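Local coordinates for fimbrial protein MyfA (Yersinia enterocolitica, PDB 5LND), which serves as the major pilus subunit of Myf fimbriae, a probable virulence factor, assembling into a homomeric structure that resists proteases and chaotropic agents, at residues P23-V28 with I124-T129; G33-W38 with V105-E110; D60-E65 with T85-A90. One frame throughout, in Å; residues are numbered along the deposited sequence.

How the interactions relate
The three contacts, all partly buried, show how one beta sandwich is held by different chemistry. Interaction 1, centred about 6 Å from the chain centre, is an apolar contact between its two sheets, carried by a phenylalanine ring and the aliphatic part of a lysine. Interaction 2, centred about 17 Å out near one end, lies within a sheet, where more charged strand ends meet through backbone bonds and CH-pi contacts. Interaction 3, centred about 8 Å out, ties a loop to strand 81-88, the neighbour of strand 22-30 in interaction 1: Ala24 N and Phe86 O lie 2.8 Å apart. Interactions 1 and 2 touch through Ile124 and Val105 of adjacent strands; interactions 2 and 3 do not meet.

Interaction 1: P23-V28 with I124-T129; sequences PAFHLV and ISATKT
The ring of Phe25 stacks on Phe6 of strand 3-8 and meets strand 118-130 with its tip, the amide N of Thr127 standing at its edge, close to the ring plane. This is sheet-on-sheet packing in an Ig-like beta sandwich: 23-28 belongs to one sheet and 124-129 to the other, their axes running nearly antiparallel (156°) and approaching to 7.3 Å. Strand 118-130, near the C-terminus of this self-complemented chain, is probably the donor strand that completes the fold. Phe25 has CG anti to the carbonyl carbon (chi1 -66°), which carries the ring end across the gap although its CB sets out along it. Ring atom CE1 lies 3.5 Å from Ala126 CB, which arrives obliquely, and CZ lies 4.0 Å from Lys128 CB. Ala24 and Phe25 both face Phe86 on strand 81-88, a classic beta bulge. Because the segments exchange no hydrogen bonds, the contact depends on apolar surface. Lys128 contributes its aliphatic part: CG is anti to the backbone N, and a bend at chi2 (69°) turns the chain past the carbonyl of Ala24, across the course of strand 22-30. Its buried ammonium is satisfied beyond the two segments, NZ bonding to the carbonyl oxygens of Asn11 and Thr9. Midway along this chain, Lys128 CD passes 3.5 Å from Ala24 O.

Interaction 2: G33-W38 with V105-E110; sequences GEHKGW and VEEYVE
Trp38 and Glu107 lie side by side and point the same way, the indole and carboxylate planes only 7° apart. Glu107 CG sits over one face of the six-membered ring, 4.1 Å from its centroid, in a CH-pi contact, while CB reaches Trp38 CZ3. They form a non-hydrogen-bonded pair joining strand 37-52 to strand 97-108, which 118-130 flanks, in one sheet of the Ig-like sandwich. On the other face of that sheet, the next pair brings Tyr108 over Gly37. With CG in the crowded position between backbone N and carbonyl carbon (chi1 57°), the phenol folds back across the glycine, whose carbonyl carbon lies above the ring centre, and Tyr108 OH continues to Asp76. Tyr108 N gives Gly37 O a nearly straight 3.0 Å bond (174°), the donor standing above the carbonyl plane. Tyr108 O takes Lys36 N at 2.8 Å on a lone pair and, weakly, Gly37 N: a classic beta bulge in which Lys36 and Gly37 face one residue. His35 crosses Glu107 at about a right angle. Its ring is fixed by the bond from ND1 to Gly33 O (2.8 Å), so the approach of Glu107 OE2 to ND1 (3.3 Å) is too poorly angled for a second. Glu107 OE1 is held by Asn120, yet OE2 lies close to Asp31 OD2; with Glu107 buried, the like charges would probably raise the affinity of one carboxylate for a proton.

Interaction 3: D60-E65 with T85-A90; sequences DLHTNE and TFFLAA
His62 links a loop to an outer strand of the Ig-like beta sandwich: 60-65 runs beside the end of strand 81-88 and pairs with it through a single antiparallel bridge, His62 with Phe87. Both backbone bonds of this hydrogen-bonded pair lie in the carbonyl planes, Phe87 N to His62 O at 2.8 Å being the shorter. From there the histidine side chain can be traced outwards. CB rests over one face of the Phe87 ring, offset toward its rim, 3.8 Å from the centroid in a CH-pi contact; the Phe87 ring folds back to receive it because its CG occupies the crowded position between N and carbonyl carbon (chi1 64°). CG, anti to the carbonyl carbon, steers the imidazole past the phenyl, so the rings, their planes 28° apart, are slid almost clear of each other. CD2 comes to 3.6 Å from Phe87 O, which stands at the imidazole edge. At the tip, NE2 touches Ala89 CB and gives a weak bond to a water that also accepts from Ala89 N (2.7 Å) and donates to Asp60 O, joining both segments. The Asn64 side chain runs across that of Phe87, its ND2 close to CE2 and its amide plane oblique to the ring. On the interior side, Leu61 CD2 packs on Leu88 CD2, and Thr63 lies alongside Phe86, whose ring also meets Trp73 edge-to-face. The other end is closed by Glu65, its chain bent at chi2 (77°): two donors grip OE1 from above the carboxylate plane, Thr63 OG1 at 2.6 Å and Thr85 N at 3.1 Å.

Interaction 1: P23-V28 with I124-T129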
loop_
_atom_site.group_PDB
_atom_site.type_symbol
_atom_site.label_atom_id
_atom_site.label_comp_id
_atom_site.label_asym_id
_atom_site.label_seq_id
_atom_site.Cartn_x
_atom_site.Cartn_y
_atom_site.Cartn_z
ATOM N N PRO B 23 -1.834 16.570 9.630
ATOM C CA PRO B 23 -3.133 16.850 9.006
ATOM C C PRO B 23 -3.163 16.501 7.524
ATOM O O PRO B 23 -2.221 16.791 6.786
ATOM C CB PRO B 23 -3.294 18.361 9.201
ATOM C CG PRO B 23 -2.490 18.655 10.426
ATOM C CD PRO B 23 -1.298 17.755 10.321
ATOM N N ALA B 24 -4.252 15.872 7.098
ATOM C CA ALA B 24 -4.404 15.457 5.710
ATOM C C ALA B 24 -5.716 15.941 5.101
ATOM O O ALA B 24 -5.755 16.346 3.939
ATOM C CB ALA B 24 -4.291 13.950 5.596
ATOM N N PHE B 25 -6.788 15.864 5.882
ATOM C CA PHE B 25 -8.108 16.276 5.421
ATOM C C PHE B 25 -8.827 17.100 6.476
ATOM O O PHE B 25 -8.609 16.916 7.674
ATOM C CB PHE B 25 -8.986 15.063 5.086
ATOM C CG PHE B 25 -8.509 14.248 3.916
ATOM C CD1 PHE B 25 -8.504 14.774 2.630
ATOM C CD2 PHE B 25 -8.099 12.938 4.098
ATOM C CE1 PHE B 25 -8.068 14.012 1.558
ATOM C CE2 PHE B 25 -7.680 12.176 3.028
ATOM C CZ PHE B 25 -7.663 12.718 1.760
ATOM N N HIS B 26 -9.695 17.995 6.019
ATOM C CA HIS B 26 -10.549 18.746 6.921
ATOM C C HIS B 26 -12.005 18.597 6.512
ATOM O O HIS B 26 -12.339 18.725 5.331
ATOM C CB HIS B 26 -10.161 20.218 6.942
ATOM C CG HIS B 26 -10.963 21.041 7.903
ATOM N ND1 HIS B 26 -10.832 20.932 9.271
ATOM C CD2 HIS B 26 -11.903 21.995 7.692
ATOM C CE1 HIS B 26 -11.654 21.782 9.861
ATOM N NE2 HIS B 26 -12.316 22.439 8.924
ATOM N N LEU B 27 -12.860 18.335 7.497
ATOM C CA LEU B 27 -14.268 18.066 7.249
ATOM C C LEU B 27 -15.142 19.027 8.028
ATOM O O LEU B 27 -14.858 19.318 9.186
ATOM C CB LEU B 27 -14.598 16.633 7.668
ATOM C CG LEU B 27 -16.086 16.293 7.795
ATOM C CD1 LEU B 27 -16.751 16.256 6.455
ATOM C CD2 LEU B 27 -16.252 14.979 8.506
ATOM N N VAL B 28 -16.198 19.527 7.390
ATOM C CA VAL B 28 -17.172 20.376 8.066
ATOM C C VAL B 28 -18.583 19.886 7.796
ATOM O O VAL B 28 -19.027 19.871 6.653
ATOM C CB VAL B 28 -17.062 21.842 7.612
ATOM C CG1 VAL B 28 -18.056 22.696 8.365
ATOM C CG2 VAL B 28 -15.661 22.356 7.846
ATOM N N ILE B 124 -18.620 12.058 0.256
ATOM C CA ILE B 124 -17.485 12.963 0.231
ATOM C C ILE B 124 -16.319 12.293 -0.484
ATOM O O ILE B 124 -16.259 11.066 -0.571
ATOM C CB ILE B 124 -17.066 13.391 1.645
ATOM C CG1 ILE B 124 -16.882 12.173 2.545
ATOM C CG2 ILE B 124 -18.086 14.346 2.238
ATOM C CD1 ILE B 124 -16.317 12.513 3.886
ATOM N N SER B 125 -15.403 13.105 -1.002
ATOM C CA SER B 125 -14.242 12.603 -1.731
ATOM C C SER B 125 -13.180 13.707 -1.791
ATOM O O SER B 125 -13.485 14.865 -2.105
ATOM C CB SER B 125 -14.651 12.138 -3.139
ATOM O OG SER B 125 -13.585 11.527 -3.838
ATOM N N ALA B 126 -11.945 13.357 -1.448
ATOM C CA ALA B 126 -10.829 14.298 -1.542
ATOM C C ALA B 126 -9.507 13.551 -1.709
ATOM O O ALA B 126 -9.388 12.387 -1.327
ATOM C CB ALA B 126 -10.775 15.211 -0.325
ATOM N N THR B 127 -8.514 14.219 -2.285
ATOM C CA THR B 127 -7.203 13.607 -2.452
ATOM C C THR B 127 -6.133 14.500 -1.851
ATOM O O THR B 127 -6.189 15.713 -1.992
ATOM C CB THR B 127 -6.876 13.315 -3.937
ATOM O OG1 THR B 127 -6.746 14.547 -4.645
ATOM C CG2 THR B 127 -7.960 12.479 -4.586
ATOM N N LYS B 128 -5.179 13.892 -1.155
ATOM C CA LYS B 128 -4.080 14.628 -0.550
ATOM C C LYS B 128 -2.780 14.144 -1.183
ATOM O O LYS B 128 -2.600 12.950 -1.428
ATOM C CB LYS B 128 -4.067 14.399 0.961
ATOM C CG LYS B 128 -2.902 15.010 1.707
ATOM C CD LYS B 128 -2.996 16.515 1.722
ATOM C CE LYS B 128 -1.871 17.097 2.534
ATOM N NZ LYS B 128 -1.855 18.560 2.393
ATOM N N THR B 129 -1.884 15.073 -1.476
ATOM C CA THR B 129 -0.636 14.721 -2.136
ATOM C C THR B 129 0.424 14.409 -1.099
ATOM O O THR B 129 0.548 15.116 -0.107
ATOM C CB THR B 129 -0.153 15.869 -3.031
ATOM O OG1 THR B 129 -1.157 16.159 -4.008
ATOM C CG2 THR B 129 1.148 15.511 -3.732
#

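Interaction 2: G33-W38 with V105-E110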
loop_
_atom_site.group_PDB
_atom_site.type_symbol
_atom_site.label_atom_id
_atom_site.label_comp_id
_atom_site.label_asym_id
_atom_site.label_seq_id
_atom_site.Cartn_x
_atom_site.Cartn_y
_atom_site.Cartn_z
ATOM N N GLY B 33 -30.795 22.839 11.747
ATOM C CA GLY B 33 -31.966 22.054 12.086
ATOM C C GLY B 33 -31.625 21.080 13.191
ATOM O O GLY B 33 -30.458 20.741 13.381
ATOM N N GLU B 34 -32.637 20.633 13.928
ATOM C CA GLU B 34 -32.414 19.764 15.079
ATOM C C GLU B 34 -31.947 18.365 14.657
ATOM O O GLU B 34 -32.554 17.740 13.789
ATOM C CB GLU B 34 -33.687 19.668 15.922
ATOM C CG GLU B 34 -33.509 18.904 17.232
ATOM C CD GLU B 34 -34.821 18.431 17.840
ATOM O OE1 GLU B 34 -35.814 18.272 17.101
ATOM O OE2 GLU B 34 -34.852 18.202 19.064
ATOM N N HIS B 35 -30.865 17.888 15.276
ATOM C CA HIS B 35 -30.292 16.568 14.975
ATOM C C HIS B 35 -29.486 16.009 16.147
ATOM O O HIS B 35 -29.042 16.759 17.006
ATOM C CB HIS B 35 -29.403 16.643 13.733
ATOM C CG HIS B 35 -28.243 17.581 13.872
ATOM N ND1 HIS B 35 -28.348 18.934 13.627
ATOM C CD2 HIS B 35 -26.954 17.365 14.224
ATOM C CE1 HIS B 35 -27.176 19.509 13.826
ATOM N NE2 HIS B 35 -26.313 18.580 14.191
ATOM N N LYS B 36 -29.286 14.694 16.168
ATOM C CA LYS B 36 -28.531 14.057 17.245
ATOM C C LYS B 36 -27.023 14.071 17.020
ATOM O O LYS B 36 -26.259 14.461 17.903
ATOM C CB LYS B 36 -29.000 12.621 17.451
ATOM C CG LYS B 36 -28.465 11.993 18.714
ATOM C CD LYS B 36 -28.899 10.546 18.829
ATOM C CE LYS B 36 -28.370 9.914 20.104
ATOM N NZ LYS B 36 -28.730 8.485 20.142
ATOM N N GLY B 37 -26.593 13.648 15.838
ATOM C CA GLY B 37 -25.174 13.566 15.549
ATOM C C GLY B 37 -24.892 13.229 14.103
ATOM O O GLY B 37 -25.755 13.391 13.241
ATOM N N TRP B 38 -23.671 12.764 13.847
ATOM C CA TRP B 38 -23.210 12.467 12.493
ATOM C C TRP B 38 -22.473 11.130 12.408
ATOM O O TRP B 38 -21.886 10.667 13.381
ATOM C CB TRP B 38 -22.274 13.580 11.997
ATOM C CG TRP B 38 -22.830 14.974 12.109
ATOM C CD1 TRP B 38 -22.793 15.787 13.202
ATOM C CD2 TRP B 38 -23.501 15.714 11.083
ATOM N NE1 TRP B 38 -23.397 16.988 12.919
ATOM C CE2 TRP B 38 -23.842 16.967 11.623
ATOM C CE3 TRP B 38 -23.842 15.437 9.758
ATOM C CZ2 TRP B 38 -24.513 17.943 10.880
ATOM C CZ3 TRP B 38 -24.498 16.401 9.030
ATOM C CH2 TRP B 38 -24.830 17.636 9.589
ATOM N N VAL B 105 -21.168 10.868 4.403
ATOM C CA VAL B 105 -21.553 11.549 5.627
ATOM C C VAL B 105 -23.031 11.312 5.890
ATOM O O VAL B 105 -23.830 11.338 4.967
ATOM C CB VAL B 105 -21.269 13.046 5.536
ATOM C CG1 VAL B 105 -21.692 13.741 6.807
ATOM C CG2 VAL B 105 -19.795 13.263 5.308
ATOM N N GLU B 106 -23.386 11.064 7.148
ATOM C CA GLU B 106 -24.779 10.867 7.528
ATOM C C GLU B 106 -25.164 11.684 8.764
ATOM O O GLU B 106 -24.485 11.630 9.783
ATOM C CB GLU B 106 -25.042 9.388 7.798
ATOM C CG GLU B 106 -24.713 8.454 6.659
ATOM C CD GLU B 106 -24.915 7.009 7.046
ATOM O OE1 GLU B 106 -24.869 6.725 8.260
ATOM O OE2 GLU B 106 -25.128 6.162 6.151
ATOM N N GLU B 107 -26.259 12.433 8.668
ATOM C CA GLU B 107 -26.814 13.148 9.811
ATOM C C GLU B 107 -27.951 12.329 10.394
ATOM O O GLU B 107 -28.837 11.901 9.656
ATOM C CB GLU B 107 -27.364 14.500 9.366
ATOM C CG GLU B 107 -28.006 15.317 10.481
ATOM C CD GLU B 107 -28.729 16.558 9.974
ATOM O OE1 GLU B 107 -29.044 16.634 8.773
ATOM O OE2 GLU B 107 -28.990 17.462 10.786
ATOM N N TYR B 108 -27.944 12.119 11.710
ATOM C CA TYR B 108 -29.008 11.337 12.338
ATOM C C TYR B 108 -29.786 12.086 13.418
ATOM O O TYR B 108 -29.352 13.125 13.909
ATOM C CB TYR B 108 -28.498 9.977 12.842
ATOM C CG TYR B 108 -27.346 10.022 13.821
ATOM C CD1 TYR B 108 -27.547 10.339 15.156
ATOM C CD2 TYR B 108 -26.062 9.701 13.417
ATOM C CE1 TYR B 108 -26.501 10.361 16.050
ATOM C CE2 TYR B 108 -25.005 9.721 14.303
ATOM C CZ TYR B 108 -25.227 10.059 15.617
ATOM O OH TYR B 108 -24.178 10.084 16.512
ATOM N N VAL B 109 -30.957 11.556 13.759
ATOM C CA VAL B 109 -31.783 12.146 14.801
ATOM C C VAL B 109 -32.071 11.139 15.889
ATOM O O VAL B 109 -31.878 9.938 15.698
ATOM C CB VAL B 109 -33.133 12.700 14.272
ATOM C CG1 VAL B 109 -32.909 13.855 13.318
ATOM C CG2 VAL B 109 -33.989 11.592 13.642
ATOM N N GLU B 110 -32.534 11.644 17.030
ATOM C CA GLU B 110 -32.977 10.804 18.137
ATOM C C GLU B 110 -34.246 10.048 17.759
ATOM O O GLU B 110 -35.202 10.636 17.249
ATOM C CB GLU B 110 -33.245 11.656 19.379
ATOM C CG GLU B 110 -32.002 12.267 20.020
ATOM C CD GLU B 110 -32.022 13.794 20.042
ATOM O OE1 GLU B 110 -33.116 14.390 20.153
ATOM O OE2 GLU B 110 -30.936 14.401 19.946
#

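Interaction 3: D60-E65 with T85-A90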
loop_
_atom_site.group_PDB
_atom_site.type_symbol
_atom_site.label_atom_id
_atom_site.label_comp_id
_atom_site.label_asym_id
_atom_site.label_seq_id
_atom_site.Cartn_x
_atom_site.Cartn_y
_atom_site.Cartn_z
ATOM N N ASP B 60 -3.525 4.851 7.216
ATOM C CA ASP B 60 -4.605 5.011 8.183
ATOM C C ASP B 60 -4.918 6.471 8.456
ATOM O O ASP B 60 -4.024 7.315 8.445
ATOM C CB ASP B 60 -4.248 4.317 9.495
ATOM C CG ASP B 60 -4.133 2.823 9.344
ATOM O OD1 ASP B 60 -4.754 2.281 8.410
ATOM O OD2 ASP B 60 -3.422 2.193 10.153
ATOM N N LEU B 61 -6.196 6.763 8.692
ATOM C CA LEU B 61 -6.627 8.104 9.070
ATOM C C LEU B 61 -7.062 8.111 10.528
ATOM O O LEU B 61 -7.556 7.107 11.034
ATOM C CB LEU B 61 -7.763 8.570 8.173
ATOM C CG LEU B 61 -7.369 8.791 6.726
ATOM C CD1 LEU B 61 -8.584 9.266 5.944
ATOM C CD2 LEU B 61 -6.228 9.785 6.640
ATOM N N HIS B 62 -6.851 9.239 11.197
ATOM C CA HIS B 62 -7.217 9.399 12.595
ATOM C C HIS B 62 -7.821 10.769 12.798
ATOM O O HIS B 62 -7.501 11.715 12.081
ATOM C CB HIS B 62 -5.993 9.289 13.498
ATOM C CG HIS B 62 -5.154 8.085 13.237
ATOM N ND1 HIS B 62 -5.372 6.877 13.864
ATOM C CD2 HIS B 62 -4.091 7.901 12.422
ATOM C CE1 HIS B 62 -4.477 6.002 13.445
ATOM N NE2 HIS B 62 -3.690 6.598 12.566
ATOM N N THR B 63 -8.684 10.873 13.799
ATOM C CA THR B 63 -9.315 12.135 14.146
ATOM C C THR B 63 -9.496 12.188 15.656
ATOM O O THR B 63 -9.837 11.189 16.280
ATOM C CB THR B 63 -10.669 12.328 13.393
ATOM O OG1 THR B 63 -11.245 13.592 13.731
ATOM C CG2 THR B 63 -11.656 11.227 13.726
ATOM N N ASN B 64 -9.231 13.350 16.240
ATOM C CA ASN B 64 -9.390 13.529 17.671
ATOM C C ASN B 64 -10.744 14.139 17.998
ATOM O O ASN B 64 -11.041 14.425 19.153
ATOM C CB ASN B 64 -8.284 14.429 18.228
ATOM C CG ASN B 64 -6.917 13.772 18.199
ATOM O OD1 ASN B 64 -6.788 12.562 18.387
ATOM N ND2 ASN B 64 -5.883 14.572 17.960
ATOM N N GLU B 65 -11.555 14.341 16.968
ATOM C CA GLU B 65 -12.852 14.969 17.123
ATOM C C GLU B 65 -14.002 13.979 17.032
ATOM O O GLU B 65 -15.104 14.286 17.466
ATOM C CB GLU B 65 -13.043 16.069 16.077
ATOM C CG GLU B 65 -12.017 17.199 16.142
ATOM C CD GLU B 65 -10.690 16.810 15.541
ATOM O OE1 GLU B 65 -10.686 16.017 14.585
ATOM O OE2 GLU B 65 -9.651 17.274 16.039
ATOM N N THR B 85 -10.553 17.332 11.786
ATOM C CA THR B 85 -9.358 17.162 10.965
ATOM C C THR B 85 -8.928 15.703 11.022
ATOM O O THR B 85 -8.914 15.094 12.090
ATOM C CB THR B 85 -8.201 18.049 11.432
ATOM O OG1 THR B 85 -8.634 19.410 11.496
ATOM C CG2 THR B 85 -7.026 17.951 10.471
ATOM N N PHE B 86 -8.594 15.139 9.869
ATOM C CA PHE B 86 -8.077 13.786 9.825
ATOM C C PHE B 86 -6.582 13.851 9.589
ATOM O O PHE B 86 -6.126 14.416 8.592
ATOM C CB PHE B 86 -8.779 12.970 8.738
ATOM C CG PHE B 86 -10.245 12.769 8.992
ATOM C CD1 PHE B 86 -10.700 11.628 9.639
ATOM C CD2 PHE B 86 -11.172 13.727 8.585
ATOM C CE1 PHE B 86 -12.056 11.441 9.877
ATOM C CE2 PHE B 86 -12.531 13.552 8.822
ATOM C CZ PHE B 86 -12.970 12.405 9.469
ATOM N N PHE B 87 -5.822 13.287 10.519
ATOM C CA PHE B 87 -4.378 13.394 10.464
ATOM C C PHE B 87 -3.724 12.026 10.319
ATOM O O PHE B 87 -4.350 10.998 10.575
ATOM C CB PHE B 87 -3.858 14.102 11.714
ATOM C CG PHE B 87 -4.119 13.350 12.982
ATOM C CD1 PHE B 87 -3.240 12.373 13.417
ATOM C CD2 PHE B 87 -5.246 13.619 13.742
ATOM C CE1 PHE B 87 -3.484 11.679 14.570
ATOM C CE2 PHE B 87 -5.496 12.924 14.904
ATOM C CZ PHE B 87 -4.612 11.951 15.319
ATOM N N LEU B 88 -2.462 12.025 9.898
ATOM C CA LEU B 88 -1.663 10.811 9.845
ATOM C C LEU B 88 -0.881 10.721 11.149
ATOM O O LEU B 88 -0.436 11.735 11.671
ATOM C CB LEU B 88 -0.718 10.865 8.658
ATOM C CG LEU B 88 -1.360 11.192 7.320
ATOM C CD1 LEU B 88 -0.336 11.095 6.212
ATOM C CD2 LEU B 88 -2.538 10.270 7.062
ATOM N N ALA B 89 -0.723 9.520 11.691
ATOM C CA ALA B 89 -0.039 9.385 12.969
ATOM C C ALA B 89 1.462 9.639 12.834
ATOM O O ALA B 89 2.072 9.360 11.801
ATOM C CB ALA B 89 -0.308 8.027 13.588
ATOM N N ALA B 90 2.048 10.184 13.891
ATOM C CA ALA B 90 3.492 10.334 13.975
ATOM C C ALA B 90 4.153 8.965 13.924
ATOM O O ALA B 90 3.713 8.043 14.606
ATOM C CB ALA B 90 3.855 11.020 15.260
HETATM O O HOH W 1 -1.596 7.422 10.200
#